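Cytochrome P450 (Bacillus megaterium, PDB 5L92) binds corticosterone at its heme and probably acts as a heme-dependent monooxygenase that oxidises steroids. Local coordinates at residues T78-S83 with F235-L240; Q160-S165 with A242-T247; D166-G171 with K189-L194. One frame throughout, in Å; residues are numbered along the deposited sequence.

Interaction 1: T78-S83 with F235-L240; sequences TALGTS and FSILLL. With C0R (corticosterone), chain D; HEM (protoporphyrin IX containing Fe), chain C.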
loop_
_atom_site.group_PDB
_atom_site.type_symbol
_atom_site.label_atom_id
_atom_site.label_comp_id
_atom_site.label_asym_id
_atom_site.label_seq_id
_atom_site.Cartn_x
_atom_site.Cartn_y
_atom_site.Cartn_z
ATOM N N THR A 78 19.894 1.911 5.575
ATOM C CA THR A 78 19.211 3.168 5.404
ATOM C C THR A 78 18.332 3.512 6.585
ATOM O O THR A 78 18.116 2.701 7.428
ATOM C CB THR A 78 18.318 3.102 4.173
ATOM O OG1 THR A 78 17.311 2.127 4.364
ATOM C CG2 THR A 78 19.089 2.737 2.982
ATOM N N ALA A 79 17.834 4.727 6.633
ATOM C CA ALA A 79 16.950 5.145 7.689
ATOM C C ALA A 79 15.699 4.300 7.546
ATOM O O ALA A 79 15.149 3.871 8.513
ATOM C CB ALA A 79 16.638 6.613 7.614
ATOM N N LEU A 80 15.301 4.042 6.312
ATOM C CA LEU A 80 14.168 3.143 6.065
ATOM C C LEU A 80 14.401 1.758 6.663
ATOM O O LEU A 80 13.464 1.135 7.183
ATOM C CB LEU A 80 13.902 3.024 4.569
ATOM C CG LEU A 80 12.774 3.863 3.973
ATOM C CD1 LEU A 80 12.713 3.545 2.470
ATOM C CD2 LEU A 80 11.390 3.610 4.676
ATOM N N GLY A 81 15.643 1.279 6.643
ATOM C CA GLY A 81 15.969 -0.016 7.222
ATOM C C GLY A 81 15.858 -0.096 8.733
ATOM O O GLY A 81 15.920 -1.206 9.271
ATOM N N THR A 82 15.700 1.033 9.425
ATOM C CA THR A 82 15.439 1.043 10.863
ATOM C C THR A 82 13.961 1.212 11.192
ATOM O O THR A 82 13.588 1.172 12.369
ATOM C CB THR A 82 16.252 2.168 11.558
ATOM O OG1 THR A 82 15.627 3.449 11.378
ATOM C CG2 THR A 82 17.660 2.232 10.990
ATOM N N SER A 83 13.114 1.399 10.195
ATOM C CA SER A 83 11.710 1.629 10.467
ATOM C C SER A 83 10.961 0.322 10.757
ATOM O O SER A 83 11.418 -0.793 10.459
ATOM C CB SER A 83 11.060 2.373 9.303
ATOM O OG SER A 83 10.809 1.508 8.198
ATOM N N PHE A 235 10.818 6.373 10.081
ATOM C CA PHE A 235 9.369 6.252 10.189
ATOM C C PHE A 235 8.673 7.332 9.369
ATOM O O PHE A 235 7.702 7.051 8.650
ATOM C CB PHE A 235 8.968 6.307 11.668
ATOM C CG PHE A 235 7.478 6.260 11.900
ATOM C CD1 PHE A 235 6.794 5.046 11.921
ATOM C CD2 PHE A 235 6.777 7.432 12.116
ATOM C CE1 PHE A 235 5.410 5.009 12.131
ATOM C CE2 PHE A 235 5.399 7.408 12.330
ATOM C CZ PHE A 235 4.717 6.202 12.344
ATOM N N SER A 236 9.196 8.554 9.407
ATOM C CA SER A 236 8.619 9.625 8.609
ATOM C C SER A 236 8.652 9.284 7.126
ATOM O O SER A 236 7.662 9.500 6.410
ATOM C CB SER A 236 9.353 10.926 8.905
ATOM O OG SER A 236 9.168 11.244 10.271
ATOM N N ILE A 237 9.759 8.697 6.659
ATOM C CA ILE A 237 9.858 8.321 5.247
ATOM C C ILE A 237 8.860 7.219 4.913
ATOM O O ILE A 237 8.182 7.273 3.883
ATOM C CB ILE A 237 11.308 7.913 4.898
ATOM C CG1 ILE A 237 12.217 9.170 4.819
ATOM C CG2 ILE A 237 11.367 7.156 3.575
ATOM C CD1 ILE A 237 13.696 8.861 4.934
ATOM N N LEU A 238 8.764 6.208 5.769
ATOM C CA LEU A 238 7.807 5.131 5.542
ATOM C C LEU A 238 6.404 5.689 5.371
ATOM O O LEU A 238 5.692 5.311 4.436
ATOM C CB LEU A 238 7.858 4.158 6.710
ATOM C CG LEU A 238 6.894 2.962 6.735
ATOM C CD1 LEU A 238 7.055 2.057 5.491
ATOM C CD2 LEU A 238 7.150 2.201 8.013
ATOM N N LEU A 239 6.012 6.628 6.236
ATOM C CA LEU A 239 4.672 7.200 6.152
ATOM C C LEU A 239 4.527 8.020 4.897
ATOM O O LEU A 239 3.495 7.956 4.217
ATOM C CB LEU A 239 4.355 8.072 7.366
ATOM C CG LEU A 239 4.208 7.456 8.742
ATOM C CD1 LEU A 239 3.659 8.566 9.673
ATOM C CD2 LEU A 239 3.339 6.265 8.779
ATOM N N LEU A 240 5.563 8.786 4.557
ATOM C CA LEU A 240 5.496 9.586 3.343
ATOM C C LEU A 240 5.218 8.705 2.132
ATOM O O LEU A 240 4.335 9.003 1.325
ATOM C CB LEU A 240 6.785 10.353 3.128
ATOM C CG LEU A 240 6.732 11.282 1.927
ATOM C CD1 LEU A 240 5.627 12.330 2.148
ATOM C CD2 LEU A 240 8.086 11.925 1.710
HETATM C C1 C0R D . 4.142 -1.207 1.916
HETATM C C2 C0R D . 2.722 -0.951 2.452
HETATM C C3 C0R D . 2.534 0.406 3.275
HETATM C C4 C0R D . 3.554 1.602 2.930
HETATM C C5 C0R D . 4.735 1.318 2.001
HETATM C C6 C0R D . 5.710 2.503 1.607
HETATM C C7 C0R D . 7.248 2.014 1.811
HETATM C C8 C0R D . 7.520 0.699 1.105
HETATM C C9 C0R D . 6.497 -0.456 1.483
HETATM C C10 C0R D . 4.973 -0.092 1.379
HETATM C C11 C0R D . 6.943 -1.806 0.730
HETATM C C12 C0R D . 8.527 -2.152 1.012
HETATM C C13 C0R D . 9.487 -1.044 0.634
HETATM C C14 C0R D . 8.992 0.331 1.380
HETATM C C15 C0R D . 9.884 1.235 0.981
HETATM C C16 C0R D . 11.282 0.423 1.002
HETATM C C17 C0R D . 10.746 -1.187 1.117
HETATM C C18 C0R D . 9.522 -0.853 -0.919
HETATM C C19 C0R D . 4.532 0.133 -0.086
HETATM C C20 C0R D . 11.698 -2.153 0.359
HETATM C C21 C0R D . 12.118 -3.510 0.945
HETATM O O1 C0R D . 1.631 0.669 4.062
HETATM O O2 C0R D . 6.737 -1.699 -0.579
HETATM O O3 C0R D . 12.141 -1.826 -0.737
HETATM O O4 C0R D . 12.816 -4.208 -0.083
HETATM C CHA HEM C . 2.416 -2.049 6.879
HETATM C CHB HEM C . -0.679 -2.363 3.105
HETATM C CHC HEM C . -1.972 2.233 3.669
HETATM C CHD HEM C . 1.455 2.637 7.065
HETATM C C1A HEM C . 1.641 -2.533 5.832
HETATM C C2A HEM C . 1.592 -3.912 5.400
HETATM C C3A HEM C . 0.753 -3.992 4.356
HETATM C C4A HEM C . 0.216 -2.674 4.105
HETATM C CMA HEM C . 0.394 -5.270 3.572
HETATM C CAA HEM C . 2.392 -5.091 6.020
HETATM C CBA HEM C . 3.895 -4.978 5.760
HETATM C CGA HEM C . 4.622 -6.262 6.059
HETATM O O1A HEM C . 4.085 -7.138 6.749
HETATM O O2A HEM C . 5.757 -6.449 5.589
HETATM C C1B HEM C . -1.349 -1.175 2.932
HETATM C C2B HEM C . -2.474 -0.912 2.045
HETATM C C3B HEM C . -2.806 0.379 2.209
HETATM C C4B HEM C . -1.902 0.955 3.186
HETATM C CMB HEM C . -3.149 -1.962 1.142
HETATM C CAB HEM C . -3.943 1.207 1.574
HETATM C CBB HEM C . -5.061 0.652 1.077
HETATM C C1C HEM C . -1.153 2.745 4.648
HETATM C C2C HEM C . -1.109 4.118 5.075
HETATM C C3C HEM C . -0.185 4.218 6.013
HETATM C C4C HEM C . 0.436 2.935 6.195
HETATM C CMC HEM C . -2.011 5.282 4.589
HETATM C CAC HEM C . 0.151 5.555 6.685
HETATM C CBC HEM C . 0.051 5.684 8.004
HETATM C C1D HEM C . 2.021 1.420 7.315
HETATM C C2D HEM C . 3.081 1.181 8.273
HETATM C C3D HEM C . 3.361 -0.130 8.243
HETATM C C4D HEM C . 2.484 -0.732 7.244
HETATM C CMD HEM C . 3.719 2.311 9.125
HETATM C CAD HEM C . 4.410 -0.915 9.070
HETATM C CBD HEM C . 3.775 -1.515 10.340
HETATM C CGD HEM C . 4.706 -2.421 11.121
HETATM O O1D HEM C . 4.470 -2.648 12.330
HETATM O O2D HEM C . 5.692 -2.966 10.562
HETATM N NA HEM C . 0.788 -1.782 5.035
HETATM N NB HEM C . -1.025 -0.008 3.588
HETATM N NC HEM C . -0.183 2.050 5.349
HETATM N ND HEM C . 1.716 0.239 6.692
HETATM FE FE HEM C . 0.252 0.143 5.233
#

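Interaction 2: Q160-S165 with A242-T247; sequences QFKDWS and AGNETT. With HEM (protoporphyrin IX containing Fe), chain C; C0R (corticosterone), chain D.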
loop_
_atom_site.group_PDB
_atom_site.type_symbol
_atom_site.label_atom_id
_atom_site.label_comp_id
_atom_site.label_asym_id
_atom_site.label_seq_id
_atom_site.Cartn_x
_atom_site.Cartn_y
_atom_site.Cartn_z
ATOM N N GLN A 160 8.222 16.637 -5.274
ATOM C CA GLN A 160 9.399 15.869 -4.860
ATOM C C GLN A 160 8.985 14.567 -4.192
ATOM O O GLN A 160 9.545 13.502 -4.486
ATOM C CB GLN A 160 10.266 16.666 -3.887
ATOM C CG GLN A 160 10.844 17.947 -4.425
ATOM C CD GLN A 160 11.996 18.462 -3.547
ATOM O OE1 GLN A 160 13.086 17.909 -3.568
ATOM N NE2 GLN A 160 11.738 19.508 -2.765
ATOM N N PHE A 161 8.031 14.652 -3.250
ATOM C CA PHE A 161 7.525 13.479 -2.533
ATOM C C PHE A 161 7.135 12.367 -3.500
ATOM O O PHE A 161 7.532 11.202 -3.335
ATOM C CB PHE A 161 6.300 13.853 -1.700
ATOM C CG PHE A 161 6.556 14.837 -0.608
ATOM C CD1 PHE A 161 7.832 15.127 -0.183
ATOM C CD2 PHE A 161 5.481 15.470 0.006
ATOM C CE1 PHE A 161 8.050 16.016 0.845
ATOM C CE2 PHE A 161 5.684 16.378 1.040
ATOM C CZ PHE A 161 6.973 16.657 1.456
ATOM N N LYS A 162 6.359 12.718 -4.525
ATOM C CA LYS A 162 5.895 11.723 -5.491
ATOM C C LYS A 162 7.055 11.081 -6.221
ATOM O O LYS A 162 7.120 9.853 -6.333
ATOM C CB LYS A 162 4.951 12.362 -6.501
ATOM C CG LYS A 162 4.141 11.325 -7.330
ATOM C CD LYS A 162 3.089 12.043 -8.187
ATOM C CE LYS A 162 2.288 11.066 -9.039
ATOM N NZ LYS A 162 3.194 10.123 -9.761
ATOM N N ASP A 163 7.961 11.902 -6.777
ATOM C CA ASP A 163 9.082 11.343 -7.529
ATOM C C ASP A 163 9.941 10.436 -6.657
ATOM O O ASP A 163 10.328 9.343 -7.084
ATOM C CB ASP A 163 9.931 12.459 -8.139
ATOM C CG ASP A 163 9.169 13.248 -9.156
ATOM O OD1 ASP A 163 8.103 12.743 -9.588
ATOM O OD2 ASP A 163 9.613 14.366 -9.499
ATOM N N TRP A 164 10.288 10.888 -5.445
ATOM C CA TRP A 164 11.053 10.032 -4.541
ATOM C C TRP A 164 10.308 8.744 -4.274
ATOM O O TRP A 164 10.903 7.652 -4.296
ATOM C CB TRP A 164 11.336 10.728 -3.205
ATOM C CG TRP A 164 12.363 11.760 -3.244
ATOM C CD1 TRP A 164 13.467 11.795 -4.038
ATOM C CD2 TRP A 164 12.409 12.935 -2.428
ATOM N NE1 TRP A 164 14.185 12.916 -3.778
ATOM C CE2 TRP A 164 13.561 13.638 -2.789
ATOM C CE3 TRP A 164 11.574 13.456 -1.426
ATOM C CZ2 TRP A 164 13.911 14.868 -2.191
ATOM C CZ3 TRP A 164 11.918 14.653 -0.826
ATOM C CH2 TRP A 164 13.085 15.351 -1.213
ATOM N N SER A 165 8.998 8.851 -4.024
ATOM C CA SER A 165 8.219 7.679 -3.643
ATOM C C SER A 165 8.073 6.721 -4.808
ATOM O O SER A 165 8.180 5.509 -4.615
ATOM C CB SER A 165 6.838 8.077 -3.109
ATOM O OG SER A 165 6.911 8.797 -1.902
ATOM N N ALA A 242 4.054 5.648 2.040
ATOM C CA ALA A 242 2.698 5.151 2.240
ATOM C C ALA A 242 1.656 6.183 1.830
ATOM O O ALA A 242 0.627 5.835 1.248
ATOM C CB ALA A 242 2.498 4.790 3.700
ATOM N N GLY A 243 1.893 7.454 2.146
ATOM C CA GLY A 243 0.979 8.517 1.760
ATOM C C GLY A 243 0.960 8.818 0.269
ATOM O O GLY A 243 0.087 9.571 -0.185
ATOM N N ASN A 244 1.900 8.243 -0.489
ATOM C CA ASN A 244 2.017 8.462 -1.920
ATOM C C ASN A 244 1.703 7.231 -2.769
ATOM O O ASN A 244 1.658 7.348 -3.988
ATOM C CB ASN A 244 3.447 8.920 -2.254
ATOM C CG ASN A 244 3.666 10.417 -2.020
ATOM O OD1 ASN A 244 3.610 11.217 -2.947
ATOM N ND2 ASN A 244 3.925 10.784 -0.780
ATOM N N GLU A 245 1.501 6.064 -2.182
ATOM C CA GLU A 245 1.674 4.830 -2.949
ATOM C C GLU A 245 0.721 3.691 -2.594
ATOM O O GLU A 245 0.920 2.586 -3.118
ATOM C CB GLU A 245 3.125 4.282 -2.772
ATOM C CG GLU A 245 4.270 5.191 -3.233
ATOM C CD GLU A 245 4.274 5.463 -4.738
ATOM O OE1 GLU A 245 3.674 4.693 -5.500
ATOM O OE2 GLU A 245 4.894 6.455 -5.167
ATOM N N THR A 246 -0.228 3.880 -1.666
ATOM C CA THR A 246 -1.126 2.799 -1.239
ATOM C C THR A 246 -2.583 3.158 -1.430
ATOM O O THR A 246 -3.227 2.666 -2.365
ATOM C CB THR A 246 -0.867 2.452 0.225
ATOM O OG1 THR A 246 -1.085 3.622 1.020
ATOM C CG2 THR A 246 0.548 1.961 0.441
ATOM N N THR A 247 -3.146 4.016 -0.561
ATOM C CA THR A 247 -4.554 4.382 -0.624
ATOM C C THR A 247 -4.956 4.881 -1.999
ATOM O O THR A 247 -6.093 4.634 -2.441
ATOM C CB THR A 247 -4.863 5.446 0.440
ATOM O OG1 THR A 247 -4.583 4.902 1.729
ATOM C CG2 THR A 247 -6.313 5.876 0.394
HETATM C CHA HEM C . 2.416 -2.049 6.879
HETATM C CHB HEM C . -0.679 -2.363 3.105
HETATM C CHC HEM C . -1.972 2.233 3.669
HETATM C CHD HEM C . 1.455 2.637 7.065
HETATM C C1A HEM C . 1.641 -2.533 5.832
HETATM C C2A HEM C . 1.592 -3.912 5.400
HETATM C C3A HEM C . 0.753 -3.992 4.356
HETATM C C4A HEM C . 0.216 -2.674 4.105
HETATM C CMA HEM C . 0.394 -5.270 3.572
HETATM C CAA HEM C . 2.392 -5.091 6.020
HETATM C CBA HEM C . 3.895 -4.978 5.760
HETATM C CGA HEM C . 4.622 -6.262 6.059
HETATM O O1A HEM C . 4.085 -7.138 6.749
HETATM O O2A HEM C . 5.757 -6.449 5.589
HETATM C C1B HEM C . -1.349 -1.175 2.932
HETATM C C2B HEM C . -2.474 -0.912 2.045
HETATM C C3B HEM C . -2.806 0.379 2.209
HETATM C C4B HEM C . -1.902 0.955 3.186
HETATM C CMB HEM C . -3.149 -1.962 1.142
HETATM C CAB HEM C . -3.943 1.207 1.574
HETATM C CBB HEM C . -5.061 0.652 1.077
HETATM C C1C HEM C . -1.153 2.745 4.648
HETATM C C2C HEM C . -1.109 4.118 5.075
HETATM C C3C HEM C . -0.185 4.218 6.013
HETATM C C4C HEM C . 0.436 2.935 6.195
HETATM C CMC HEM C . -2.011 5.282 4.589
HETATM C CAC HEM C . 0.151 5.555 6.685
HETATM C CBC HEM C . 0.051 5.684 8.004
HETATM C C1D HEM C . 2.021 1.420 7.315
HETATM C C2D HEM C . 3.081 1.181 8.273
HETATM C C3D HEM C . 3.361 -0.130 8.243
HETATM C C4D HEM C . 2.484 -0.732 7.244
HETATM C CMD HEM C . 3.719 2.311 9.125
HETATM C CAD HEM C . 4.410 -0.915 9.070
HETATM C CBD HEM C . 3.775 -1.515 10.340
HETATM C CGD HEM C . 4.706 -2.421 11.121
HETATM O O1D HEM C . 4.470 -2.648 12.330
HETATM O O2D HEM C . 5.692 -2.966 10.562
HETATM N NA HEM C . 0.788 -1.782 5.035
HETATM N NB HEM C . -1.025 -0.008 3.588
HETATM N NC HEM C . -0.183 2.050 5.349
HETATM N ND HEM C . 1.716 0.239 6.692
HETATM FE FE HEM C . 0.252 0.143 5.233
HETATM C C1 C0R D . 4.142 -1.207 1.916
HETATM C C2 C0R D . 2.722 -0.951 2.452
HETATM C C3 C0R D . 2.534 0.406 3.275
HETATM C C4 C0R D . 3.554 1.602 2.930
HETATM C C5 C0R D . 4.735 1.318 2.001
HETATM C C6 C0R D . 5.710 2.503 1.607
HETATM C C7 C0R D . 7.248 2.014 1.811
HETATM C C8 C0R D . 7.520 0.699 1.105
HETATM C C9 C0R D . 6.497 -0.456 1.483
HETATM C C10 C0R D . 4.973 -0.092 1.379
HETATM C C11 C0R D . 6.943 -1.806 0.730
HETATM C C12 C0R D . 8.527 -2.152 1.012
HETATM C C13 C0R D . 9.487 -1.044 0.634
HETATM C C14 C0R D . 8.992 0.331 1.380
HETATM C C15 C0R D . 9.884 1.235 0.981
HETATM C C16 C0R D . 11.282 0.423 1.002
HETATM C C17 C0R D . 10.746 -1.187 1.117
HETATM C C18 C0R D . 9.522 -0.853 -0.919
HETATM C C19 C0R D . 4.532 0.133 -0.086
HETATM C C20 C0R D . 11.698 -2.153 0.359
HETATM C C21 C0R D . 12.118 -3.510 0.945
HETATM O O1 C0R D . 1.631 0.669 4.062
HETATM O O2 C0R D . 6.737 -1.699 -0.579
HETATM O O3 C0R D . 12.141 -1.826 -0.737
HETATM O O4 C0R D . 12.816 -4.208 -0.083
#

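Interaction 3: D166-G171 with K189-L194; sequences DIIVAG and KANDEL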
loop_
_atom_site.group_PDB
_atom_site.type_symbol
_atom_site.label_atom_id
_atom_site.label_comp_id
_atom_site.label_asym_id
_atom_site.label_seq_id
_atom_site.Cartn_x
_atom_site.Cartn_y
_atom_site.Cartn_z
ATOM N N ASP A 166 7.840 7.237 -6.023
ATOM C CA ASP A 166 7.733 6.340 -7.177
ATOM C C ASP A 166 9.050 5.605 -7.390
ATOM O O ASP A 166 9.059 4.401 -7.595
ATOM C CB ASP A 166 7.326 7.087 -8.457
ATOM C CG ASP A 166 5.880 7.650 -8.410
ATOM O OD1 ASP A 166 5.069 7.226 -7.558
ATOM O OD2 ASP A 166 5.582 8.556 -9.228
ATOM N N ILE A 167 10.182 6.301 -7.262
ATOM C CA ILE A 167 11.470 5.625 -7.409
ATOM C C ILE A 167 11.591 4.482 -6.405
ATOM O O ILE A 167 11.929 3.344 -6.771
ATOM C CB ILE A 167 12.622 6.633 -7.269
ATOM C CG1 ILE A 167 12.657 7.510 -8.525
ATOM C CG2 ILE A 167 13.971 5.892 -6.995
ATOM C CD1 ILE A 167 13.665 8.659 -8.465
ATOM N N ILE A 168 11.306 4.762 -5.125
ATOM C CA ILE A 168 11.503 3.759 -4.075
ATOM C C ILE A 168 10.659 2.509 -4.331
ATOM O O ILE A 168 11.115 1.389 -4.084
ATOM C CB ILE A 168 11.214 4.346 -2.676
ATOM C CG1 ILE A 168 12.249 5.415 -2.309
ATOM C CG2 ILE A 168 11.263 3.251 -1.627
ATOM C CD1 ILE A 168 13.693 4.895 -2.262
ATOM N N VAL A 169 9.407 2.660 -4.795
ATOM C CA VAL A 169 8.596 1.449 -5.023
ATOM C C VAL A 169 8.747 0.902 -6.447
ATOM O O VAL A 169 8.193 -0.166 -6.758
ATOM C CB VAL A 169 7.098 1.659 -4.684
ATOM C CG1 VAL A 169 6.895 2.083 -3.209
ATOM C CG2 VAL A 169 6.432 2.624 -5.643
ATOM N N ALA A 170 9.500 1.579 -7.309
ATOM C CA ALA A 170 9.609 1.179 -8.707
ATOM C C ALA A 170 10.234 -0.206 -8.866
ATOM O O ALA A 170 11.153 -0.597 -8.141
ATOM C CB ALA A 170 10.420 2.216 -9.482
ATOM N N GLY A 171 9.662 -0.976 -9.774
ATOM C CA GLY A 171 10.245 -2.217 -10.221
ATOM C C GLY A 171 10.933 -2.035 -11.558
ATOM O O GLY A 171 10.676 -1.093 -12.305
ATOM N N LYS A 189 20.044 6.877 -4.266
ATOM C CA LYS A 189 20.043 8.333 -4.335
ATOM C C LYS A 189 18.756 8.936 -3.768
ATOM O O LYS A 189 18.789 9.992 -3.120
ATOM C CB LYS A 189 20.265 8.760 -5.780
ATOM C CG LYS A 189 20.044 10.241 -6.039
ATOM C CD LYS A 189 20.439 10.638 -7.458
ATOM C CE LYS A 189 20.712 12.146 -7.544
ATOM N NZ LYS A 189 20.654 12.626 -8.958
ATOM N N ALA A 190 17.613 8.294 -4.018
ATOM C CA ALA A 190 16.339 8.795 -3.497
ATOM C C ALA A 190 16.249 8.645 -1.979
ATOM O O ALA A 190 15.771 9.555 -1.289
ATOM C CB ALA A 190 15.179 8.055 -4.168
ATOM N N ASN A 191 16.699 7.504 -1.447
ATOM C CA ASN A 191 16.809 7.326 0.000
ATOM C C ASN A 191 17.622 8.443 0.632
ATOM O O ASN A 191 17.217 9.025 1.637
ATOM C CB ASN A 191 17.482 5.993 0.339
ATOM C CG ASN A 191 16.527 4.861 0.400
ATOM O OD1 ASN A 191 15.814 4.697 1.394
ATOM N ND2 ASN A 191 16.522 4.035 -0.639
ATOM N N ASP A 192 18.798 8.724 0.061
ATOM C CA ASP A 192 19.680 9.772 0.579
ATOM C C ASP A 192 18.968 11.106 0.666
ATOM O O ASP A 192 18.995 11.772 1.706
ATOM C CB ASP A 192 20.914 9.911 -0.317
ATOM C CG ASP A 192 22.169 9.284 0.292
ATOM O OD1 ASP A 192 22.063 8.265 1.028
ATOM O OD2 ASP A 192 23.269 9.826 0.026
ATOM N N GLU A 193 18.376 11.530 -0.446
ATOM C CA GLU A 193 17.679 12.814 -0.540
ATOM C C GLU A 193 16.448 12.861 0.369
ATOM O O GLU A 193 16.193 13.876 1.035
ATOM C CB GLU A 193 17.279 13.050 -1.998
ATOM C CG GLU A 193 18.455 13.450 -2.927
ATOM C CD GLU A 193 18.056 13.495 -4.399
ATOM O OE1 GLU A 193 16.916 13.100 -4.723
ATOM O OE2 GLU A 193 18.875 13.924 -5.239
ATOM N N LEU A 194 15.693 11.760 0.438
ATOM C CA LEU A 194 14.608 11.667 1.417
ATOM C C LEU A 194 15.136 11.838 2.838
ATOM O O LEU A 194 14.576 12.586 3.637
ATOM C CB LEU A 194 13.897 10.328 1.304
ATOM C CG LEU A 194 12.815 10.086 0.252
ATOM C CD1 LEU A 194 12.520 8.567 0.142
ATOM C CD2 LEU A 194 11.596 10.844 0.660
#

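Interaction 1: T78-S83 with F235-L240
Leu80 meets Ile237 where the loop 78-83 comes up to helix 229-245. CG of Leu80 lies 3.6 Å from CG2 of Ile237, and the two side chains pass each other at a slant. CD2 of Leu80 reaches on to the backbone of Leu238 and sits 4.1 Å from its CB. The other branch serves the ligand: Leu80 CD1 is 3.7 Å from C16 of corticosterone.

Leu238 splits in the same way. Its CG, anti to the backbone N (chi1 177°), carries one methyl to the steroid and one to the heme. Leu238 CD1 packs 3.7 Å from steroid C7. CD2 lies 3.6 Å from the heme methyl CMD, and OG of Ser83 comes to 3.7 Å from this same CD2. The steroid reaches the iron: O1 of corticosterone lies 1.9 Å from FE of HEM.

The second shell fixes the loop. Ser83 OG gives a bond of 2.9 Å to Leu80 O, in the carbonyl plane and on a lone pair. Ser83 N bonds to the same oxygen, and Asn86 adds another bond. Thr82 bonds to Ala79 O through both its N and its OG1. Thr78 OG1 accepts from Gly81 N in an ST motif. Helix 177-207 backs the loop through Glu195, which accepts from Ala79 N.

Helix 229-245 corresponds to part of helix αI of P450s, and the loop belongs to the B-C region bordering the substrate pocket. The polar bonds brace the loop from within and from Asn86 and Glu195. The surface it turns to the helix and the steroid is mainly hydrocarbon, suited to the largely apolar steroid skeleton.

Interaction 2: Q160-S165 with A242-T247
Phe161 O is gripped by both Ser165 N and Ser165 OG, which reach it from opposite faces of its plane. The OG bond is 2.9 Å long, with the hydroxyl 38° out of the carbonyl plane. Ser165 also packs on helix 229-245, where OG lies 3.5 Å from Asn244 CB. Ser165 CB meets Glu245 OE2 at 3.3 Å. The Glu245 chain bends at chi2 (-64°), which brings its CD near the Ser165 carbonyl. OE2 also lies close to the carboxylate of Asp166.

OD1 of Asn244 sits 3.5 Å from Lys162 CA. The amide is held by other residues: OD1 accepts from Tyr140 OH, and ND2 gives to Leu240 O one turn back. Lys162 makes a salt bridge with Asp166 and a cation-pi contact with Tyr140.

The sequence from Ala242 to Thr247 fits the A/G-G-x-E/D-T-T signature of P450 helix αI, which crosses the heme and in relatives takes part in oxygen activation. Ala242 CB touches steroid C4 at 3.4 Å. Thr246 OG1 bonds to Ala242 O at 2.8 Å, and its CG2 lies 3.8 Å from steroid C3. An alanine in place of Thr246 would probably leave Ala242 O without this partner and open a gap beside the steroid ketone. Beyond it, Thr247 OG1 bonds to Glu361.

Interaction 3: D166-G171 with K189-L194
Ala190 is the first residue of 189-194 to meet the end of helix 158-169. Its CB lies 3.8 Å from CG2 of Ile167 and 4.0 Å from CD1 of Ile168, so one methyl bears on two successive isoleucines. The small side chain lets the backbones come near here, with the CA atoms of Ile167 and Ala190 7.0 Å apart. Trp164, one turn back along helix 158-169, also touches Ala190.

Asn191 comes next. Its side chain crosses that of Ile168 at about a right angle, and ND2 lies 3.4 Å from Ile168 CD1. With chi2 at -60°, CD1 of Ile168 turns to helix 177-207, where it meets both Ala190 and Asn191. The Asn191 contact is van der Waals: ND2 gives its bond to Lys187 O, one turn earlier in the same helix. On the loop side, Asn191 touches Thr78 and Leu80.

Glu193 turns to the other helix in a different way, with OE1 accepting from Trp164 NE1. Leu194 then closes the row. Its CD1 is 4.0 Å from CG1 of Ile168, the side chains running obliquely to one another. Trp164 and Leu240 also pack on Leu194.

Past Val169 the chain leaves the helix. Lys187 NZ, from helix 177-207, bonds to the carbonyls of Ile168 and Ala170 at this end.

The two helices correspond to the F and G helices of P450s, which cover the substrate pocket. Ile168 belongs to that pocket, and its CG2 branch faces C15 of corticosterone while CG1 and CD1 face helix 177-207. The contact between the segments is thus one of shape and hydrocarbon. Polar groups around it find their partners along its border, and the isoleucine joins the helix pair to the steroid.

Overall arrangement
All three contacts are largely buried and gather round corticosterone. Interactions 1 and 2 share helix 229-245 and both touch the heme, whereas interaction 3 lies farther from it. The touching residues of interaction 1 are all buried; interactions 2 and 3 each include partly exposed ones. Interactions 2 and 3 share helix 158-169. Leu240 packs on Phe161 and on Leu194, linking all three. The chemistry shifts with place. Interactions 1 and 3 are mainly apolar and set Leu80 and Ile168 against the steroid. Interaction 2, at the stretch of the helix that in related P450s takes part in oxygen activation, brings amide, hydroxyl and carboxylate groups together. Ile237 of interaction 1 also packs on Leu194.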